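Local coordinates for protein thiazoline oxidase/subtilisin-like protease (Prochloron didemni, PDB 4H6X) that acts as the subtilisin-like protease of patellamide maturation, probably cutting precursor peptides and joining their ends by transamidation into macrocycles, at residues 8-13 with 119-124; 55-60 with 160-165; 71-76 with 261-266; 77-82 with 91-96; 300-305 with 337-342. All coordinates share one frame; numbering follows the deposited sequence.

Contact 1 (8-13 with 119-124)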
# COMPACT_ATOMS: atom_id res chain seq x y z
N LEU A 8 13.19 14.61 -11.33
CA LEU A 8 14.23 14.73 -10.30
C LEU A 8 14.44 13.43 -9.51
O LEU A 8 15.52 13.20 -8.96
CB LEU A 8 13.93 15.89 -9.34
CG LEU A 8 14.19 17.35 -9.77
CD1 LEU A 8 13.37 17.75 -10.99
CD2 LEU A 8 13.91 18.30 -8.61
N HIS A 9 13.41 12.58 -9.47
CA HIS A 9 13.50 11.31 -8.75
C HIS A 9 12.87 10.19 -9.56
O HIS A 9 11.73 9.79 -9.29
CB HIS A 9 12.84 11.44 -7.38
CG HIS A 9 13.41 12.54 -6.54
ND1 HIS A 9 12.88 13.82 -6.53
CD2 HIS A 9 14.47 12.57 -5.71
CE1 HIS A 9 13.59 14.58 -5.70
NE2 HIS A 9 14.56 13.84 -5.19
N PRO A 10 13.61 9.68 -10.57
CA PRO A 10 13.10 8.64 -11.46
C PRO A 10 12.55 7.47 -10.66
O PRO A 10 13.21 6.95 -9.76
CB PRO A 10 14.35 8.21 -12.25
CG PRO A 10 15.26 9.38 -12.19
CD PRO A 10 15.02 10.02 -10.86
N HIS A 11 11.33 7.07 -10.99
CA HIS A 11 10.66 5.98 -10.29
C HIS A 11 10.24 4.97 -11.34
O HIS A 11 9.89 5.35 -12.45
CB HIS A 11 9.43 6.50 -9.54
CG HIS A 11 8.81 5.48 -8.63
ND1 HIS A 11 7.94 4.51 -9.09
CD2 HIS A 11 8.93 5.28 -7.30
CE1 HIS A 11 7.56 3.75 -8.08
NE2 HIS A 11 8.14 4.20 -6.98
N ASP A 12 10.25 3.70 -10.95
CA ASP A 12 9.86 2.58 -11.81
C ASP A 12 8.51 2.77 -12.50
O ASP A 12 8.30 2.26 -13.61
CB ASP A 12 9.85 1.29 -10.98
CG ASP A 12 9.50 0.06 -11.79
OD1 ASP A 12 10.31 -0.34 -12.66
OD2 ASP A 12 8.42 -0.52 -11.56
N LEU A 13 7.59 3.50 -11.86
CA LEU A 13 6.22 3.64 -12.36
C LEU A 13 5.96 4.98 -13.05
O LEU A 13 4.82 5.24 -13.47
CB LEU A 13 5.19 3.40 -11.22
CG LEU A 13 5.21 2.03 -10.53
CD1 LEU A 13 4.29 1.99 -9.31
CD2 LEU A 13 4.89 0.91 -11.51
N GLY A 119 9.85 2.61 0.56
CA GLY A 119 11.23 2.26 0.24
C GLY A 119 12.05 3.49 -0.16
O GLY A 119 11.57 4.35 -0.91
N GLN A 120 13.27 3.56 0.35
CA GLN A 120 14.13 4.73 0.13
C GLN A 120 14.69 4.83 -1.29
O GLN A 120 14.95 3.81 -1.94
CB GLN A 120 15.24 4.78 1.18
CG GLN A 120 14.71 4.84 2.61
CD GLN A 120 13.87 6.09 2.86
OE1 GLN A 120 12.63 6.05 2.79
NE2 GLN A 120 14.54 7.20 3.15
N GLU A 121 14.85 6.05 -1.79
CA GLU A 121 15.39 6.21 -3.14
C GLU A 121 16.83 5.69 -3.14
O GLU A 121 17.51 5.77 -2.12
CB GLU A 121 15.34 7.67 -3.59
CG GLU A 121 15.56 7.84 -5.07
CD GLU A 121 15.63 9.29 -5.51
OE1 GLU A 121 15.69 10.20 -4.66
OE2 GLU A 121 15.64 9.50 -6.73
N HIS A 122 17.26 5.12 -4.26
CA HIS A 122 18.62 4.57 -4.45
C HIS A 122 18.82 3.19 -3.81
O HIS A 122 19.86 2.58 -3.97
CB HIS A 122 19.72 5.56 -3.99
CG HIS A 122 19.49 6.96 -4.46
ND1 HIS A 122 19.51 7.30 -5.80
CD2 HIS A 122 19.24 8.10 -3.78
CE1 HIS A 122 19.27 8.60 -5.92
NE2 HIS A 122 19.11 9.11 -4.71
N SER A 123 17.79 2.70 -3.11
CA SER A 123 17.80 1.34 -2.58
C SER A 123 17.24 0.41 -3.66
O SER A 123 16.88 0.88 -4.74
CB SER A 123 16.96 1.29 -1.30
OG SER A 123 15.59 1.06 -1.60
N PRO A 124 17.18 -0.91 -3.39
CA PRO A 124 16.57 -1.81 -4.38
C PRO A 124 15.08 -1.53 -4.61
O PRO A 124 14.54 -1.89 -5.67
CB PRO A 124 16.76 -3.20 -3.75
CG PRO A 124 17.83 -3.04 -2.73
CD PRO A 124 17.68 -1.64 -2.22
O HOH W 1 17.20 11.42 -7.47
O HOH W 2 15.39 7.29 -8.35
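Glu121 meets His9 where two loops pass one another near the surface, and its carboxylate is the group that does the touching. The close part of the contact is where that carboxylate meets CB and the ring edge of His9. Glu121 CD sits at the edge of the imidazole, in its plane, while OE2 approaches CB of His9 at 3.5 Å. The two flat groups are turned 54° apart, so the carboxylate neither stacks on the ring nor lies level with it. The model brings the ring's CD2 side and OE1 too near each other for anything to be read from that pair. Histidine suits its place by offering a flat ring edge beside CB; glutamate, because its chain runs out extended, CG anti to the backbone N (chi1 -166°), carrying the oxygens across to the other loop.

The solvent side is looser and built of water. OE2 accepts from two waters: one, 2.6 Å away, also donates to Leu8 O, and the other, 2.8 Å away, also donates to Pro10 O. Both carbonyls are thus tied to one oxygen without a direct bond between the loops. With an alanine at Glu121, the two waters would probably lose their shared acceptor and the carbonyls of Leu8 and Pro10 their link to the opposite loop.

The turn carrying the glutamate is closed by two bonds to Gln120 O, from Ser123 N and Ser123 OG, and His122 takes a positive phi (79°). This is a type II beta turn with Glu121 at its second position, here following helix 101-118 of the subtilase fold.

Contact 2 (55-60 with 160-165)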
# COMPACT_ATOMS: atom_id res chain seq x y z
N SER A 55 8.09 2.17 11.87
CA SER A 55 8.10 1.52 13.19
C SER A 55 6.94 0.53 13.27
O SER A 55 5.95 0.67 12.54
CB SER A 55 7.97 2.55 14.31
OG SER A 55 6.73 3.23 14.19
N LYS A 56 7.08 -0.47 14.14
CA LYS A 56 6.03 -1.47 14.33
C LYS A 56 5.26 -1.25 15.61
O LYS A 56 5.85 -1.02 16.66
CB LYS A 56 6.61 -2.90 14.34
CG LYS A 56 7.31 -3.30 13.06
CD LYS A 56 7.84 -4.72 13.17
CE LYS A 56 8.91 -4.97 12.12
NZ LYS A 56 9.31 -6.41 12.05
N VAL A 57 3.93 -1.35 15.52
CA VAL A 57 3.08 -1.42 16.68
C VAL A 57 2.27 -2.71 16.56
O VAL A 57 1.38 -2.80 15.72
CB VAL A 57 2.17 -0.17 16.81
CG1 VAL A 57 1.16 -0.34 17.95
CG2 VAL A 57 3.01 1.09 17.04
N PHE A 58 2.63 -3.71 17.36
CA PHE A 58 1.95 -5.01 17.36
C PHE A 58 0.67 -4.89 18.17
O PHE A 58 0.71 -4.37 19.27
CB PHE A 58 2.84 -6.12 17.96
CG PHE A 58 4.02 -6.46 17.11
CD1 PHE A 58 3.95 -7.49 16.19
CD2 PHE A 58 5.19 -5.74 17.22
CE1 PHE A 58 5.05 -7.80 15.39
CE2 PHE A 58 6.29 -6.03 16.43
CZ PHE A 58 6.21 -7.06 15.51
N PRO A 59 -0.46 -5.37 17.62
CA PRO A 59 -1.71 -5.33 18.39
C PRO A 59 -1.48 -6.03 19.73
O PRO A 59 -1.08 -7.20 19.75
CB PRO A 59 -2.69 -6.14 17.52
CG PRO A 59 -2.12 -6.05 16.14
CD PRO A 59 -0.63 -6.04 16.32
N TYR A 60 -1.72 -5.32 20.84
CA TYR A 60 -1.38 -5.85 22.16
C TYR A 60 -2.28 -7.02 22.59
O TYR A 60 -1.96 -7.75 23.54
CB TYR A 60 -1.42 -4.72 23.18
CG TYR A 60 -2.74 -3.96 23.19
CD1 TYR A 60 -3.78 -4.36 24.03
CD2 TYR A 60 -2.95 -2.87 22.35
CE1 TYR A 60 -4.98 -3.68 24.05
CE2 TYR A 60 -4.16 -2.18 22.36
CZ TYR A 60 -5.16 -2.59 23.21
OH TYR A 60 -6.36 -1.96 23.21
N ILE A 160 -8.20 -1.08 13.41
CA ILE A 160 -8.53 0.26 12.89
C ILE A 160 -8.65 1.26 14.05
O ILE A 160 -8.07 2.35 13.97
CB ILE A 160 -9.78 0.21 11.98
CG1 ILE A 160 -9.41 -0.45 10.64
CG2 ILE A 160 -10.36 1.61 11.72
CD1 ILE A 160 -10.62 -0.92 9.83
N ASP A 161 -9.35 0.89 15.14
CA ASP A 161 -9.46 1.77 16.31
C ASP A 161 -8.08 2.10 16.83
O ASP A 161 -7.83 3.24 17.19
CB ASP A 161 -10.29 1.16 17.47
CG ASP A 161 -11.77 1.12 17.17
OD1 ASP A 161 -12.25 2.01 16.44
OD2 ASP A 161 -12.44 0.18 17.64
N LEU A 162 -7.20 1.09 16.89
CA LEU A 162 -5.82 1.35 17.31
C LEU A 162 -5.08 2.28 16.33
O LEU A 162 -4.40 3.21 16.75
CB LEU A 162 -5.03 0.04 17.51
CG LEU A 162 -3.59 0.20 18.03
CD1 LEU A 162 -3.52 1.02 19.32
CD2 LEU A 162 -2.96 -1.19 18.22
N ALA A 163 -5.18 1.99 15.04
CA ALA A 163 -4.55 2.82 14.01
C ALA A 163 -4.97 4.30 14.12
O ALA A 163 -4.13 5.19 13.98
CB ALA A 163 -4.90 2.30 12.63
N LEU A 164 -6.26 4.54 14.37
CA LEU A 164 -6.76 5.89 14.62
C LEU A 164 -6.05 6.55 15.80
O LEU A 164 -5.56 7.68 15.70
CB LEU A 164 -8.27 5.88 14.86
CG LEU A 164 -9.13 5.67 13.62
CD1 LEU A 164 -10.59 5.51 14.02
CD2 LEU A 164 -8.94 6.81 12.61
N GLU A 165 -5.96 5.83 16.92
CA GLU A 165 -5.30 6.35 18.10
C GLU A 165 -3.81 6.61 17.88
O GLU A 165 -3.22 7.49 18.50
CB GLU A 165 -5.53 5.40 19.29
CG GLU A 165 -5.28 6.06 20.63
CD GLU A 165 -6.23 7.24 20.85
OE1 GLU A 165 -7.31 7.26 20.25
OE2 GLU A 165 -5.87 8.14 21.62
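Leu162 reaches from helix 154-165 to Val57, Pro59 and Tyr60, where the chain leaves strand 53-56, an outermost strand of the parallel sheet in this alpha/beta fold of the subtilase type. The helix lies against that sheet, with Ile160 on Ile38 and Ala163 on Val36, and Leu162 faces the segment running off the sheet's edge.

All contacts between the segments are apolar; the aliphatic ones come first. One methyl, CD2 of Leu162, serves all three partners. CG1 of Val57 comes to 4.2 Å from it, and CA of Pro59 to 4.3 Å. The leucine can do this because its CG stands anti to the backbone N (chi1 -177°), which carries the branched end off the helix toward the 55-60 segment. A beta-branched valine suits the strand's exit, where it offers a methyl without a long flexible chain; Pro59, in turn, keeps the backbone extended as it passes the leucine. Trp61, next along the loop, also touches Leu162.

Polar bonds belong to each segment and its own neighbours. In the helix, Leu164 N donates to Ile160 O at 2.9 Å and Glu165 N to Asp161 O at 3.2 Å. On the other side Ser55 and Val57 pair by backbone bonds with strand 133-138, and Lys56 forms a salt bridge with Asp41.

The aromatic member of the apolar group is slighter and lies toward the exposed side, where both partners also touch a crystal neighbour. Tyr60 stands with its ring set obliquely to the leucine, CE2 4.4 Å from Leu162 CD2.

Contact 3 (71-76 with 261-266)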
# COMPACT_ATOMS: atom_id res chain seq x y z
N GLU A 71 15.33 -19.72 6.61
CA GLU A 71 15.22 -20.93 5.79
C GLU A 71 13.79 -21.13 5.29
O GLU A 71 13.58 -21.50 4.13
CB GLU A 71 15.71 -22.17 6.56
CG GLU A 71 17.20 -22.16 6.94
CD GLU A 71 17.58 -21.06 7.90
OE1 GLU A 71 16.95 -20.92 8.97
OE2 GLU A 71 18.53 -20.32 7.58
N ASP A 72 12.81 -20.88 6.16
CA ASP A 72 11.41 -20.96 5.76
C ASP A 72 11.07 -19.94 4.66
O ASP A 72 10.43 -20.28 3.66
CB ASP A 72 10.49 -20.83 6.97
CG ASP A 72 10.29 -22.15 7.69
OD1 ASP A 72 11.06 -23.10 7.42
OD2 ASP A 72 9.37 -22.25 8.52
N TYR A 73 11.53 -18.70 4.83
CA TYR A 73 11.32 -17.70 3.78
C TYR A 73 12.00 -18.13 2.47
O TYR A 73 11.39 -18.03 1.40
CB TYR A 73 11.78 -16.32 4.22
CG TYR A 73 10.84 -15.64 5.22
CD1 TYR A 73 9.53 -15.30 4.86
CD2 TYR A 73 11.27 -15.32 6.51
CE1 TYR A 73 8.68 -14.67 5.76
CE2 TYR A 73 10.43 -14.69 7.42
CZ TYR A 73 9.13 -14.36 7.04
OH TYR A 73 8.29 -13.74 7.95
N ALA A 74 13.23 -18.64 2.56
CA ALA A 74 13.99 -19.08 1.38
C ALA A 74 13.26 -20.17 0.63
O ALA A 74 13.26 -20.18 -0.60
CB ALA A 74 15.40 -19.52 1.75
N ALA A 75 12.64 -21.08 1.37
CA ALA A 75 11.84 -22.14 0.78
C ALA A 75 10.65 -21.58 -0.00
O ALA A 75 10.38 -21.99 -1.13
CB ALA A 75 11.38 -23.11 1.85
N PHE A 76 9.92 -20.65 0.61
CA PHE A 76 8.81 -19.98 -0.08
C PHE A 76 9.31 -19.26 -1.33
O PHE A 76 8.69 -19.33 -2.38
CB PHE A 76 8.14 -18.98 0.88
CG PHE A 76 6.96 -18.26 0.29
CD1 PHE A 76 5.68 -18.76 0.44
CD2 PHE A 76 7.14 -17.07 -0.40
CE1 PHE A 76 4.58 -18.09 -0.10
CE2 PHE A 76 6.05 -16.38 -0.93
CZ PHE A 76 4.77 -16.91 -0.79
N GLN A 261 11.12 -8.49 -0.58
CA GLN A 261 10.72 -9.77 -0.01
C GLN A 261 11.64 -10.05 1.19
O GLN A 261 12.80 -9.62 1.19
CB GLN A 261 10.76 -10.89 -1.06
CG GLN A 261 12.15 -11.25 -1.57
CD GLN A 261 12.17 -12.01 -2.88
OE1 GLN A 261 12.98 -11.72 -3.76
NE2 GLN A 261 11.29 -12.98 -3.03
N PRO A 262 11.12 -10.75 2.22
CA PRO A 262 11.88 -10.92 3.47
C PRO A 262 13.25 -11.59 3.28
O PRO A 262 13.39 -12.45 2.40
CB PRO A 262 11.00 -11.85 4.32
CG PRO A 262 9.66 -11.86 3.68
CD PRO A 262 9.80 -11.39 2.26
N CYS A 263 14.21 -11.19 4.11
CA CYS A 263 15.50 -11.88 4.29
C CYS A 263 16.48 -11.78 3.13
O CYS A 263 17.50 -12.46 3.12
CB CYS A 263 15.29 -13.35 4.65
SG CYS A 263 14.35 -13.60 6.16
N THR A 264 16.18 -10.93 2.16
CA THR A 264 17.07 -10.74 1.03
C THR A 264 16.98 -9.34 0.46
O THR A 264 15.95 -8.69 0.54
CB THR A 264 16.88 -11.79 -0.08
OG1 THR A 264 17.74 -11.46 -1.18
CG2 THR A 264 15.44 -11.81 -0.60
N GLU A 265 18.08 -8.89 -0.14
CA GLU A 265 18.13 -7.58 -0.75
C GLU A 265 17.53 -7.57 -2.15
O GLU A 265 17.23 -6.49 -2.67
CB GLU A 265 19.57 -7.03 -0.76
CG GLU A 265 20.02 -6.55 0.61
CD GLU A 265 19.19 -5.38 1.14
OE1 GLU A 265 18.82 -4.48 0.35
OE2 GLU A 265 18.93 -5.36 2.35
N GLU A 266 17.34 -8.74 -2.74
CA GLU A 266 16.80 -8.86 -4.10
C GLU A 266 15.29 -8.61 -4.13
O GLU A 266 14.53 -9.29 -3.43
CB GLU A 266 17.13 -10.23 -4.70
CG GLU A 266 16.72 -10.43 -6.15
CD GLU A 266 17.05 -11.83 -6.68
OE1 GLU A 266 17.59 -12.67 -5.93
OE2 GLU A 266 16.76 -12.10 -7.87
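Pro262 lies over one face of the Tyr73 ring in a CH-pi contact. Its CB stands 3.8 Å from the ring centroid and only 10° off the normal, while CG leans toward the ring's margin, 3.6 Å from Tyr73 CE1. Cys263 SG makes an oblique sulfur-aromatic contact, 3.5 Å from Tyr73 CD2. Tyrosine offers a broad plate to two consecutive residues, and proline a rigid ring edge to set on it.

What positions these groups lies one shell out. Tyr73 projects from helix 70-82 with CG anti to its carbonyl carbon (chi1 -75°), and its hydroxyl is bonded to Asn107 of helix 101-118, where Ile104 also touches the tyrosine side chain. Across from it, Gln261 to Thr264 form a type II beta turn in which Cys263 takes a positive phi (71°). Asp43 accepts from Cys263 N, and Gln77 donates to Pro262 O. Farther along, Glu266 N donates to Thr264 OG1 at 3.2 Å, an ST turn. A serine in place of Tyr73 would probably take away the surface on which Pro262 rests and leave Asn107 without its hydroxyl partner.

No hydrogen bond crosses between the two segments themselves. The electron-rich ring instead receives weakly polarised C-H groups and a sulfur, so attraction here depends on close fit, with the polar bonds around it fixing where the turn sits.

Contact 4 (77-82 with 91-96)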
# COMPACT_ATOMS: atom_id res chain seq x y z
N GLN A 77 10.43 -18.56 -1.19
CA GLN A 77 10.93 -17.75 -2.30
C GLN A 77 11.47 -18.58 -3.46
O GLN A 77 11.35 -18.17 -4.61
CB GLN A 77 11.95 -16.73 -1.80
CG GLN A 77 11.29 -15.67 -0.93
CD GLN A 77 12.27 -14.85 -0.13
OE1 GLN A 77 13.47 -14.84 -0.40
NE2 GLN A 77 11.76 -14.15 0.88
N SER A 78 12.05 -19.74 -3.15
CA SER A 78 12.48 -20.69 -4.18
C SER A 78 11.30 -21.22 -4.99
O SER A 78 11.35 -21.26 -6.22
CB SER A 78 13.27 -21.88 -3.58
OG SER A 78 13.29 -22.96 -4.51
N ILE A 79 10.23 -21.60 -4.29
CA ILE A 79 8.99 -22.04 -4.94
C ILE A 79 8.38 -20.95 -5.85
O ILE A 79 7.93 -21.24 -6.96
CB ILE A 79 7.96 -22.55 -3.90
CG1 ILE A 79 8.47 -23.86 -3.28
CG2 ILE A 79 6.59 -22.76 -4.51
CD1 ILE A 79 7.82 -24.24 -1.96
N ARG A 80 8.39 -19.69 -5.39
CA ARG A 80 7.92 -18.58 -6.22
C ARG A 80 8.83 -18.41 -7.45
O ARG A 80 8.34 -18.31 -8.57
CB ARG A 80 7.88 -17.28 -5.42
CG ARG A 80 7.64 -16.04 -6.26
CD ARG A 80 8.06 -14.81 -5.47
NE ARG A 80 6.98 -14.37 -4.63
CZ ARG A 80 7.09 -13.70 -3.49
NH1 ARG A 80 8.27 -13.38 -2.95
NH2 ARG A 80 5.97 -13.37 -2.87
N ASP A 81 10.13 -18.36 -7.22
CA ASP A 81 11.13 -18.23 -8.30
C ASP A 81 11.03 -19.32 -9.37
O ASP A 81 11.34 -19.08 -10.53
CB ASP A 81 12.54 -18.15 -7.72
CG ASP A 81 12.79 -16.85 -6.95
OD1 ASP A 81 11.95 -15.92 -7.03
OD2 ASP A 81 13.84 -16.75 -6.27
N GLN A 82 10.58 -20.51 -8.97
CA GLN A 82 10.37 -21.64 -9.87
C GLN A 82 9.15 -21.46 -10.75
O GLN A 82 9.04 -22.09 -11.80
CB GLN A 82 10.21 -22.93 -9.08
CG GLN A 82 11.49 -23.45 -8.44
CD GLN A 82 11.22 -24.67 -7.60
OE1 GLN A 82 10.56 -25.61 -8.05
NE2 GLN A 82 11.69 -24.65 -6.36
N GLU A 91 1.20 -28.19 -3.27
CA GLU A 91 1.86 -29.41 -2.80
C GLU A 91 3.30 -29.13 -2.35
O GLU A 91 3.74 -29.66 -1.34
CB GLU A 91 1.81 -30.51 -3.87
CG GLU A 91 0.44 -31.16 -4.00
CD GLU A 91 0.23 -31.90 -5.33
OE1 GLU A 91 1.21 -32.09 -6.09
OE2 GLU A 91 -0.92 -32.29 -5.61
N ALA A 92 4.00 -28.28 -3.10
CA ALA A 92 5.38 -27.93 -2.76
C ALA A 92 5.48 -27.16 -1.44
O ALA A 92 6.39 -27.40 -0.66
CB ALA A 92 6.01 -27.13 -3.89
N LEU A 93 4.55 -26.23 -1.20
CA LEU A 93 4.50 -25.46 0.05
C LEU A 93 4.23 -26.38 1.23
O LEU A 93 4.87 -26.26 2.29
CB LEU A 93 3.41 -24.38 0.00
CG LEU A 93 3.66 -23.21 -0.94
CD1 LEU A 93 2.35 -22.51 -1.26
CD2 LEU A 93 4.69 -22.26 -0.35
N GLU A 94 3.28 -27.28 1.03
CA GLU A 94 2.89 -28.27 2.04
C GLU A 94 4.02 -29.25 2.34
O GLU A 94 4.17 -29.70 3.47
CB GLU A 94 1.63 -29.02 1.59
CG GLU A 94 0.97 -29.88 2.66
CD GLU A 94 0.41 -29.08 3.84
OE1 GLU A 94 0.24 -27.84 3.73
OE2 GLU A 94 0.14 -29.70 4.89
N ALA A 95 4.82 -29.56 1.33
CA ALA A 95 5.94 -30.48 1.48
C ALA A 95 7.07 -29.92 2.37
O ALA A 95 7.76 -30.67 3.04
CB ALA A 95 6.49 -30.88 0.11
N VAL A 96 7.23 -28.60 2.38
CA VAL A 96 8.41 -28.00 3.01
C VAL A 96 8.10 -26.97 4.10
O VAL A 96 8.80 -26.90 5.11
CB VAL A 96 9.40 -27.46 1.94
CG1 VAL A 96 8.87 -26.19 1.27
CG2 VAL A 96 10.78 -27.24 2.53
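Asp81 N donates to Gln77 O at 2.9 Å, closing the helical turn that presents Ile79 to Ala92, Leu93 and Val96. Over residues 77-82 and 91-96 the helix axes run nearly antiparallel, at 160°, and approach to 10.5 Å, so one long side chain spans the gap. Ile79 suits this: its chain continues extended to CD1 (chi2 161°), and that terminal methyl rests against the other helix.

CD1 is received by three residues. It lies 3.7 Å from Ala92 O and 3.9 Å from Ala92 CB, and the small alanine lets it come right up to the backbone. Leu93 CD2 flanks it at 4.0 Å, and Val96 CG1 completes the setting at 3.9 Å. That methyl of Val96 lies between its own backbone N and carbonyl carbon, a less common placing for valine (chi1 73°). Here the helix is ending, for Val96 N makes two weak bonds, to Ala92 O and Leu93 O. Leu93 also touches Phe76 and Val96 touches Ala75, extending the seam toward the start of helix 70-82. The pair is probably the two-helix insertion that covers the active site in this family of macrocyclases.

On the first helix Gln82 NE2 donates to Ser78 OG at 3.0 Å, in its amide plane. With no polar bond across it, the interface rests on dispersion and the burial of methyl groups.

Contact 5 (300-305 with 337-342); sequences AEAVRT and KVLFGQ
Val303 and Leu339 mark the closest backbone approach, 7.2 Å between their CA atoms, where helix 300-309 passes the end of helix 332-340. Leu339 carries the contact from the second helix, its CG anti to the carbonyl carbon (chi1 -73°), which brings both methyls to the first helix. Its CD2 lies 3.8 Å from Ala302 O and 4.0 Å from Ala302 CB, fitting against a residue whose short side chain exposes the helix backbone to it. The other methyl, CD1, faces Val303 CG2 at a looser 4.4 Å, and Ala306, a turn further on, is also touched by the leucine.

Arg304 grips Glu301 side-on, NH2 to OE2 at 2.9 Å and NE to OE1, while its NH1 forms a salt bridge with Glu248. Thr305 OG1 reaches Glu301 O at 2.7 Å, from the face opposite to that used by Thr305 N, so one carbonyl serves two donors.

On helix 273-293, Val303 rests on Leu287 and Phe340 on Leu290. Gly341 is the first to leave helical geometry, and a CB there would press on Lys337 O. Two helices thus pack on each other and on helix 273-293, in the C-terminal helical layer of the subtilase fold.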
# COMPACT_ATOMS: atom_id res chain seq x y z
N ALA A 300 -8.56 14.55 3.96
CA ALA A 300 -8.56 13.20 3.38
C ALA A 300 -9.66 13.00 2.36
O ALA A 300 -9.45 12.37 1.33
CB ALA A 300 -8.65 12.15 4.49
N GLU A 301 -10.84 13.53 2.66
CA GLU A 301 -11.97 13.45 1.75
C GLU A 301 -11.72 14.28 0.47
O GLU A 301 -12.14 13.88 -0.62
CB GLU A 301 -13.28 13.86 2.45
CG GLU A 301 -14.56 13.64 1.63
CD GLU A 301 -14.88 12.17 1.35
OE1 GLU A 301 -14.33 11.25 2.00
OE2 GLU A 301 -15.71 11.92 0.44
N ALA A 302 -11.03 15.40 0.60
CA ALA A 302 -10.70 16.20 -0.60
C ALA A 302 -9.77 15.39 -1.51
O ALA A 302 -9.99 15.32 -2.73
CB ALA A 302 -10.09 17.54 -0.23
N VAL A 303 -8.77 14.74 -0.91
CA VAL A 303 -7.85 13.91 -1.68
C VAL A 303 -8.61 12.78 -2.36
O VAL A 303 -8.49 12.59 -3.57
CB VAL A 303 -6.67 13.36 -0.83
CG1 VAL A 303 -5.87 12.33 -1.64
CG2 VAL A 303 -5.76 14.49 -0.40
N ARG A 304 -9.43 12.08 -1.59
CA ARG A 304 -10.20 10.95 -2.12
C ARG A 304 -11.10 11.37 -3.28
O ARG A 304 -11.12 10.72 -4.32
CB ARG A 304 -11.03 10.29 -1.00
CG ARG A 304 -11.64 8.94 -1.39
CD ARG A 304 -12.54 8.39 -0.28
NE ARG A 304 -13.83 9.06 -0.31
CZ ARG A 304 -14.90 8.62 -0.96
NH1 ARG A 304 -14.89 7.47 -1.61
NH2 ARG A 304 -16.01 9.35 -0.94
N THR A 305 -11.84 12.46 -3.10
CA THR A 305 -12.81 12.86 -4.13
C THR A 305 -12.10 13.41 -5.37
O THR A 305 -12.52 13.14 -6.49
CB THR A 305 -13.85 13.88 -3.58
OG1 THR A 305 -13.17 14.93 -2.88
CG2 THR A 305 -14.80 13.20 -2.63
N LYS A 337 -4.80 19.50 -10.24
CA LYS A 337 -5.55 20.68 -10.65
C LYS A 337 -6.73 20.92 -9.69
O LYS A 337 -6.96 22.05 -9.27
CB LYS A 337 -6.02 20.54 -12.10
CG LYS A 337 -6.38 21.87 -12.74
CD LYS A 337 -5.81 21.98 -14.15
CE LYS A 337 -6.48 21.01 -15.13
NZ LYS A 337 -5.51 20.54 -16.16
N VAL A 338 -7.44 19.86 -9.32
CA VAL A 338 -8.58 19.98 -8.40
C VAL A 338 -8.12 20.45 -7.01
O VAL A 338 -8.74 21.32 -6.41
CB VAL A 338 -9.38 18.66 -8.28
CG1 VAL A 338 -10.30 18.68 -7.06
CG2 VAL A 338 -10.20 18.40 -9.54
N LEU A 339 -7.02 19.88 -6.52
CA LEU A 339 -6.60 20.13 -5.15
C LEU A 339 -5.88 21.46 -4.98
O LEU A 339 -6.07 22.12 -3.97
CB LEU A 339 -5.70 19.00 -4.64
CG LEU A 339 -6.40 17.68 -4.32
CD1 LEU A 339 -5.41 16.52 -4.26
CD2 LEU A 339 -7.20 17.81 -3.02
N PHE A 340 -5.07 21.84 -5.96
CA PHE A 340 -4.17 22.98 -5.82
C PHE A 340 -4.26 23.99 -6.97
O PHE A 340 -3.62 25.04 -6.92
CB PHE A 340 -2.72 22.50 -5.65
CG PHE A 340 -2.56 21.34 -4.70
CD1 PHE A 340 -2.64 21.54 -3.32
CD2 PHE A 340 -2.35 20.06 -5.19
CE1 PHE A 340 -2.50 20.46 -2.45
CE2 PHE A 340 -2.21 18.98 -4.32
CZ PHE A 340 -2.28 19.18 -2.95
N GLY A 341 -5.04 23.68 -8.00
CA GLY A 341 -5.16 24.55 -9.17
C GLY A 341 -6.56 25.12 -9.30
O GLY A 341 -7.21 25.42 -8.30
N GLN A 342 -7.02 25.28 -10.54
CA GLN A 342 -8.34 25.83 -10.82
C GLN A 342 -9.07 24.83 -11.70
O GLN A 342 -8.99 24.91 -12.92
CB GLN A 342 -8.24 27.20 -11.53
CG GLN A 342 -7.57 28.31 -10.72
CD GLN A 342 -8.28 28.62 -9.42
OE1 GLN A 342 -9.50 28.76 -9.38
NE2 GLN A 342 -7.51 28.73 -8.34

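Overall arrangement
Contact 3 is the most buried, contact 1 lies at the surface, and contacts 2, 4 and 5 are partly buried. Chemistry follows place: two waters bridge the loops of contact 1, a proline and a sulfur meet an aromatic ring in contact 3, and methyl groups dominate the other three. Contacts 3 and 4 share helix 70-82 and are linked through Gln77. Contact 1 reaches contact 3 by packing of Pro124 on Glu265. Contact 2 stands at an edge of the main sheet, whereas contact 5 joins C-terminal helices, its centre about 45 Å from that of contact 4 and across the chain's centre from it.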